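PDB 5FW4: Dye-decolorizing peroxidase Tfu_3078, which uses a non-covalently bound heme b and hydrogen peroxide to oxidise many compounds, anthraquinone dyes above all, although its physiological substrate is unknown. Local coordinates for residues F353-S358 / M376-D381; T99-A104 / I154-R159. All coordinates share one frame; numbering follows the deposited sequence.

Buried strand pairing at a cofactor and helix-to-loop packing at a distance occur together in this dye-decolorizing peroxidase. Contact 1, 353-358 with 376-381, belongs to the C-terminal half of the chain, and its centre lies about 5 Å from that of the chain; its Arg354 borders the heme, and Gly356 lies about 5 Å from the side chain of Asp242, the inferred proton acceptor. Contact 2, 99-104 with 154-159, belongs to the N-terminal half, its centre about 24 Å from that of the chain and remote from the heme pocket. The centres of contact 1 and contact 2 are about 27 Å apart and the nearest atoms of the two about 12 Å apart; along the chain, contact 2 closes before contact 1 opens.

Contact 1. Residues F353-S358 / M376-D381. With HEM (protoporphyrin IX containing Fe), chain C.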
loop_
_atom_site.group_PDB
_atom_site.type_symbol
_atom_site.label_atom_id
_atom_site.label_comp_id
_atom_site.label_asym_id
_atom_site.label_seq_id
_atom_site.Cartn_x
_atom_site.Cartn_y
_atom_site.Cartn_z
ATOM N N PHE A 353 1.309 23.127 -9.121
ATOM C CA PHE A 353 1.795 21.889 -9.703
ATOM C C PHE A 353 1.288 20.766 -8.811
ATOM O O PHE A 353 1.619 20.700 -7.648
ATOM C CB PHE A 353 3.334 21.903 -9.749
ATOM C CG PHE A 353 3.967 20.599 -10.146
ATOM C CD1 PHE A 353 3.669 19.997 -11.357
ATOM C CD2 PHE A 353 4.876 19.969 -9.296
ATOM C CE1 PHE A 353 4.270 18.800 -11.727
ATOM C CE2 PHE A 353 5.465 18.765 -9.659
ATOM C CZ PHE A 353 5.159 18.181 -10.864
ATOM N N ARG A 354 0.486 19.882 -9.382
ATOM C CA ARG A 354 -0.158 18.819 -8.654
ATOM C C ARG A 354 0.623 17.540 -8.873
ATOM O O ARG A 354 0.886 17.155 -10.016
ATOM C CB ARG A 354 -1.613 18.682 -9.130
ATOM C CG ARG A 354 -2.471 19.796 -8.561
ATOM C CD ARG A 354 -3.681 20.207 -9.428
ATOM N NE ARG A 354 -3.670 19.758 -10.816
ATOM C CZ ARG A 354 -3.202 20.402 -11.882
ATOM N NH1 ARG A 354 -2.607 21.646 -11.848
ATOM N NH2 ARG A 354 -3.333 19.768 -13.049
ATOM N N ARG A 355 1.014 16.905 -7.771
ATOM C CA ARG A 355 1.780 15.679 -7.805
ATOM C C ARG A 355 1.264 14.731 -6.715
ATOM O O ARG A 355 1.939 14.430 -5.669
ATOM C CB ARG A 355 3.258 16.024 -7.586
ATOM C CG ARG A 355 4.234 14.888 -7.740
ATOM C CD ARG A 355 5.648 15.422 -7.518
ATOM N NE ARG A 355 6.675 14.391 -7.633
ATOM C CZ ARG A 355 7.033 13.524 -6.668
ATOM N NH1 ARG A 355 6.406 13.464 -5.489
ATOM N NH2 ARG A 355 8.002 12.651 -6.905
ATOM N N GLY A 356 0.081 14.221 -6.978
ATOM C CA GLY A 356 -0.660 13.432 -6.047
ATOM C C GLY A 356 -0.616 11.950 -6.357
ATOM O O GLY A 356 -0.237 11.551 -7.453
ATOM N N TYR A 357 -1.055 11.166 -5.358
ATOM C CA TYR A 357 -1.042 9.715 -5.361
ATOM C C TYR A 357 -2.407 9.189 -4.916
ATOM O O TYR A 357 -3.055 9.754 -4.010
ATOM C CB TYR A 357 0.083 9.199 -4.407
ATOM C CG TYR A 357 1.456 9.382 -5.008
ATOM C CD1 TYR A 357 2.072 10.631 -5.024
ATOM C CD2 TYR A 357 2.093 8.336 -5.669
ATOM C CE1 TYR A 357 3.314 10.823 -5.635
ATOM C CE2 TYR A 357 3.311 8.519 -6.283
ATOM C CZ TYR A 357 3.927 9.764 -6.264
ATOM O OH TYR A 357 5.112 9.947 -6.910
ATOM N N SER A 358 -2.806 8.053 -5.459
ATOM C CA SER A 358 -3.911 7.320 -4.913
ATOM C C SER A 358 -3.581 6.647 -3.636
ATOM O O SER A 358 -2.400 6.372 -3.397
ATOM C CB SER A 358 -4.372 6.247 -5.896
ATOM O OG SER A 358 -4.897 6.893 -7.047
ATOM N N MET A 376 -1.463 16.509 -3.607
ATOM C CA MET A 376 -0.318 17.307 -3.231
ATOM C C MET A 376 -0.097 18.410 -4.241
ATOM O O MET A 376 0.182 18.132 -5.409
ATOM C CB MET A 376 0.944 16.427 -3.079
ATOM C CG MET A 376 0.918 15.524 -1.874
ATOM S SD MET A 376 2.512 14.778 -1.429
ATOM C CE MET A 376 2.414 13.298 -2.374
ATOM N N ALA A 377 -0.229 19.657 -3.798
ATOM C CA ALA A 377 0.044 20.801 -4.653
ATOM C C ALA A 377 1.268 21.560 -4.177
ATOM O O ALA A 377 1.386 21.886 -3.007
ATOM C CB ALA A 377 -1.143 21.735 -4.740
ATOM N N TRP A 378 2.126 21.848 -5.145
ATOM C CA TRP A 378 3.330 22.632 -4.973
ATOM C C TRP A 378 3.162 24.001 -5.573
ATOM O O TRP A 378 2.579 24.162 -6.679
ATOM C CB TRP A 378 4.450 21.910 -5.656
ATOM C CG TRP A 378 4.726 20.621 -5.068
ATOM C CD1 TRP A 378 4.249 19.412 -5.457
ATOM C CD2 TRP A 378 5.620 20.374 -3.979
ATOM N NE1 TRP A 378 4.757 18.427 -4.660
ATOM C CE2 TRP A 378 5.633 18.988 -3.765
ATOM C CE3 TRP A 378 6.404 21.197 -3.177
ATOM C CZ2 TRP A 378 6.377 18.408 -2.778
ATOM C CZ3 TRP A 378 7.171 20.620 -2.208
ATOM C CH2 TRP A 378 7.134 19.237 -1.998
ATOM N N GLN A 379 3.657 24.998 -4.860
ATOM C CA GLN A 379 3.582 26.375 -5.318
ATOM C C GLN A 379 4.517 27.287 -4.550
ATOM O O GLN A 379 4.902 26.969 -3.421
ATOM C CB GLN A 379 2.159 26.951 -5.215
ATOM C CG GLN A 379 1.539 26.991 -3.825
ATOM C CD GLN A 379 0.648 25.791 -3.507
ATOM O OE1 GLN A 379 -0.506 25.742 -3.909
ATOM N NE2 GLN A 379 1.175 24.840 -2.766
ATOM N N GLY A 380 4.842 28.419 -5.185
ATOM C CA GLY A 380 5.649 29.474 -4.605
ATOM C C GLY A 380 4.973 30.127 -3.427
ATOM O O GLY A 380 5.646 30.513 -2.497
ATOM N N ASP A 381 3.648 30.232 -3.446
ATOM C CA ASP A 381 2.900 30.911 -2.397
ATOM C C ASP A 381 1.480 30.381 -2.400
ATOM O O ASP A 381 0.769 30.552 -3.418
ATOM C CB ASP A 381 2.908 32.421 -2.668
ATOM C CG ASP A 381 2.083 33.222 -1.663
ATOM O OD1 ASP A 381 1.409 32.655 -0.795
ATOM O OD2 ASP A 381 2.102 34.468 -1.771
HETATM C CHA HEM C . -7.553 19.273 -12.861
HETATM C CHB HEM C . -9.295 15.452 -10.449
HETATM C CHC HEM C . -8.938 17.975 -6.341
HETATM C CHD HEM C . -6.946 21.691 -8.721
HETATM C C1A HEM C . -8.049 18.032 -12.546
HETATM C C2A HEM C . -8.349 17.047 -13.508
HETATM C C3A HEM C . -8.859 15.989 -12.829
HETATM C C4A HEM C . -8.866 16.300 -11.464
HETATM C CMA HEM C . -9.288 14.689 -13.397
HETATM C CAA HEM C . -8.190 17.168 -15.002
HETATM C CBA HEM C . -6.841 16.676 -15.514
HETATM C CGA HEM C . -5.736 17.618 -15.135
HETATM O O1A HEM C . -4.935 17.262 -14.228
HETATM O O2A HEM C . -5.624 18.721 -15.727
HETATM C C1B HEM C . -9.348 15.838 -9.097
HETATM C C2B HEM C . -9.819 14.996 -8.061
HETATM C C3B HEM C . -9.724 15.688 -6.884
HETATM C C4B HEM C . -9.159 16.987 -7.253
HETATM C CMB HEM C . -10.310 13.589 -8.248
HETATM C CAB HEM C . -10.010 15.297 -5.500
HETATM C CBB HEM C . -10.258 14.042 -5.121
HETATM C C1C HEM C . -8.370 19.198 -6.615
HETATM C C2C HEM C . -8.089 20.158 -5.667
HETATM C C3C HEM C . -7.500 21.214 -6.351
HETATM C C4C HEM C . -7.448 20.877 -7.724
HETATM C CMC HEM C . -8.390 19.968 -4.202
HETATM C CAC HEM C . -7.043 22.532 -5.936
HETATM C CBC HEM C . -7.454 23.108 -4.849
HETATM C C1D HEM C . -6.974 21.266 -10.059
HETATM C C2D HEM C . -6.474 22.138 -11.129
HETATM C C3D HEM C . -6.658 21.461 -12.286
HETATM C C4D HEM C . -7.278 20.198 -11.899
HETATM C CMD HEM C . -5.845 23.514 -11.000
HETATM C CAD HEM C . -6.275 21.942 -13.672
HETATM C CBD HEM C . -7.375 22.874 -14.187
HETATM C CGD HEM C . -6.969 23.495 -15.506
HETATM O O1D HEM C . -6.191 24.467 -15.571
HETATM O O2D HEM C . -7.418 22.998 -16.561
HETATM N NA HEM C . -8.381 17.563 -11.291
HETATM N NB HEM C . -8.963 17.000 -8.572
HETATM N NC HEM C . -8.015 19.665 -7.850
HETATM N ND HEM C . -7.455 20.092 -10.545
HETATM FE FE HEM C . -8.236 18.630 -9.615
HETATM O O HOH W 1 4.334 15.420 -4.396
#
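Arg354 turns CG beside its backbone N (chi1 -76°), and a sharp bend at chi3 (-16°) lays the guanidinium along the heme. The backbone carrying it is an antiparallel beta hairpin of the C-terminal ferredoxin-like sheet. Phe353 and Trp378 bond both ways, Trp378 N to Phe353 O at 2.8 Å; Arg354 and Ala377 follow as a non-hydrogen-bonded pair, side chains on the heme-facing side, and Arg355 N to Met376 O at 2.8 Å carries the ladder on. The Arg354 guanidinium lies flat over the pyrrole bearing C3D, nearly parallel to it, CZ 3.6 Å from HEM C3D, while NH2 donates in plane to propionate oxygen O1A at 3.2 Å. The same residue lines the pocket of a bound oxygen molecule. An alanine here would probably leave that propionate less firmly held and disturb the pocket around the bound oxygen. On the opposite face of the sheet, Phe353 CD2 lies 3.9 Å from Trp378 CD1, the side chains side by side and their planes oblique. Met376 bends at chi3 so that CE reaches Tyr357 CD1 at 3.8 Å; Tyr357 OH bonds Pro79 O. A water accepts from Trp378 NE1 at 3.0 Å and Arg355 NH1, and donates to Arg355 O.

Contact 2. Residues T99-A104 / I154-R159; sequences TARDSA and IDAEDR
Ile154 meets helix 97-120 with both of its branches, where a Schellman motif ends helix 148-153 in the N-terminal half of this DyP-type fold. It holds CG1 in the crowded position between backbone N and carbonyl carbon (chi1 69°). Its CG2 branch presses on the helix backbone, 3.5 Å from Arg101 N, and touches Ala100 CB at 3.8 Å. The other branch ends in CD1, which sits over one face of the Arg101 guanidinium, towards its rim, 3.8 Å from CZ. The two side chains cross at about a right angle. Both the aliphatic root of the arginine and its flat head pack against the isoleucine. Arg101 leaves the helix with CG anti to the backbone N (chi1 -170°), then bends at chi3 (-71°) to swing the head over the loop. There NH2 gives a weak, bent hydrogen bond to Ile154 O at 3.1 Å and brushes Ala156 CB. The stronger hold is outside the pair: NH1 donates to Ile428 O, so the loop and the C-terminal tail both meet this one guanidinium. In the next shell, Asp155 takes positive phi as the C-prime residue, with Ala156 N bonded to Leu151 O and Asp155 N to Ser152 O. On the same side of the helix, Ala100 and Ala104 touch Leu89 of strand 81-89. At the guanidinium edge a water accepts from Arg101 NE at 2.6 Å and donates weakly to Ile154 O.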
loop_
_atom_site.group_PDB
_atom_site.type_symbol
_atom_site.label_atom_id
_atom_site.label_comp_id
_atom_site.label_asym_id
_atom_site.label_seq_id
_atom_site.Cartn_x
_atom_site.Cartn_y
_atom_site.Cartn_z
ATOM N N THR A 99 15.028 23.430 24.153
ATOM C CA THR A 99 15.096 22.006 23.805
ATOM C C THR A 99 14.368 21.721 22.478
ATOM O O THR A 99 14.752 20.828 21.752
ATOM C CB THR A 99 14.482 21.100 24.886
ATOM O OG1 THR A 99 13.191 21.601 25.265
ATOM C CG2 THR A 99 15.410 21.023 26.108
ATOM N N ALA A 100 13.313 22.481 22.182
ATOM C CA ALA A 100 12.584 22.329 20.920
ATOM C C ALA A 100 13.573 22.585 19.776
ATOM O O ALA A 100 13.756 21.741 18.893
ATOM C CB ALA A 100 11.412 23.296 20.847
ATOM N N ARG A 101 14.246 23.728 19.840
ATOM C CA ARG A 101 15.172 24.135 18.796
ATOM C C ARG A 101 16.386 23.182 18.666
ATOM O O ARG A 101 16.849 22.922 17.559
ATOM C CB ARG A 101 15.606 25.597 19.027
ATOM C CG ARG A 101 16.385 26.210 17.880
ATOM C CD ARG A 101 16.828 27.640 18.145
ATOM N NE ARG A 101 15.726 28.608 18.135
ATOM C CZ ARG A 101 15.338 29.348 17.085
ATOM N NH1 ARG A 101 15.947 29.268 15.899
ATOM N NH2 ARG A 101 14.322 30.193 17.230
ATOM N N ASP A 102 16.889 22.653 19.782
ATOM C CA ASP A 102 17.956 21.646 19.738
ATOM C C ASP A 102 17.496 20.366 19.034
ATOM O O ASP A 102 18.226 19.819 18.209
ATOM C CB ASP A 102 18.451 21.268 21.150
ATOM C CG ASP A 102 19.275 22.352 21.801
ATOM O OD1 ASP A 102 19.776 23.276 21.105
ATOM O OD2 ASP A 102 19.428 22.266 23.037
ATOM N N SER A 103 16.310 19.874 19.388
ATOM C CA SER A 103 15.768 18.658 18.768
ATOM C C SER A 103 15.469 18.868 17.263
ATOM O O SER A 103 15.671 17.974 16.448
ATOM C CB SER A 103 14.485 18.185 19.489
ATOM O OG SER A 103 14.745 17.553 20.737
ATOM N N ALA A 104 14.980 20.047 16.905
ATOM C CA ALA A 104 14.775 20.395 15.489
ATOM C C ALA A 104 16.103 20.388 14.700
ATOM O O ALA A 104 16.181 19.877 13.574
ATOM C CB ALA A 104 14.090 21.750 15.386
ATOM N N ILE A 154 9.690 26.565 18.531
ATOM C CA ILE A 154 11.037 27.090 18.756
ATOM C C ILE A 154 11.049 28.613 19.010
ATOM O O ILE A 154 12.113 29.227 19.107
ATOM C CB ILE A 154 12.014 26.633 17.635
ATOM C CG1 ILE A 154 11.688 27.286 16.275
ATOM C CG2 ILE A 154 12.003 25.114 17.530
ATOM C CD1 ILE A 154 12.825 27.208 15.295
ATOM N N ASP A 155 9.856 29.193 19.149
ATOM C CA ASP A 155 9.673 30.602 19.481
ATOM C C ASP A 155 10.269 31.457 18.369
ATOM O O ASP A 155 11.030 32.378 18.623
ATOM C CB ASP A 155 10.289 30.922 20.864
ATOM C CG ASP A 155 10.076 32.374 21.302
ATOM O OD1 ASP A 155 9.082 33.003 20.880
ATOM O OD2 ASP A 155 10.911 32.875 22.089
ATOM N N ALA A 156 9.915 31.137 17.130
ATOM C CA ALA A 156 10.503 31.808 15.976
ATOM C C ALA A 156 9.418 32.313 15.030
ATOM O O ALA A 156 9.571 32.218 13.814
ATOM C CB ALA A 156 11.446 30.859 15.244
ATOM N N GLU A 157 8.326 32.837 15.583
ATOM C CA GLU A 157 7.211 33.337 14.769
ATOM C C GLU A 157 7.625 34.524 13.887
ATOM O O GLU A 157 7.077 34.704 12.784
ATOM C CB GLU A 157 6.016 33.708 15.647
ATOM C CG GLU A 157 5.212 32.521 16.163
ATOM C CD GLU A 157 4.438 31.802 15.065
ATOM O OE1 GLU A 157 4.655 32.102 13.867
ATOM O OE2 GLU A 157 3.609 30.928 15.392
ATOM N N ASP A 158 8.590 35.311 14.381
ATOM C CA ASP A 158 9.327 36.308 13.578
ATOM C C ASP A 158 9.818 35.771 12.214
ATOM O O ASP A 158 9.962 36.542 11.275
ATOM C CB ASP A 158 10.526 36.889 14.366
ATOM C CG ASP A 158 11.436 35.807 14.999
ATOM O OD1 ASP A 158 11.029 35.190 16.008
ATOM O OD2 ASP A 158 12.575 35.595 14.528
ATOM N N ARG A 159 10.070 34.461 12.123
ATOM C CA ARG A 159 10.638 33.837 10.934
ATOM C C ARG A 159 9.595 33.310 9.932
ATOM O O ARG A 159 9.965 32.829 8.865
ATOM C CB ARG A 159 11.577 32.696 11.341
ATOM C CG ARG A 159 12.627 33.076 12.392
ATOM C CD ARG A 159 13.553 34.196 11.924
ATOM N NE ARG A 159 14.288 33.785 10.741
ATOM C CZ ARG A 159 15.336 32.974 10.757
ATOM N NH1 ARG A 159 15.816 32.498 11.910
ATOM N NH2 ARG A 159 15.923 32.636 9.622
HETATM O O HOH W 2 14.950 28.412 20.624
#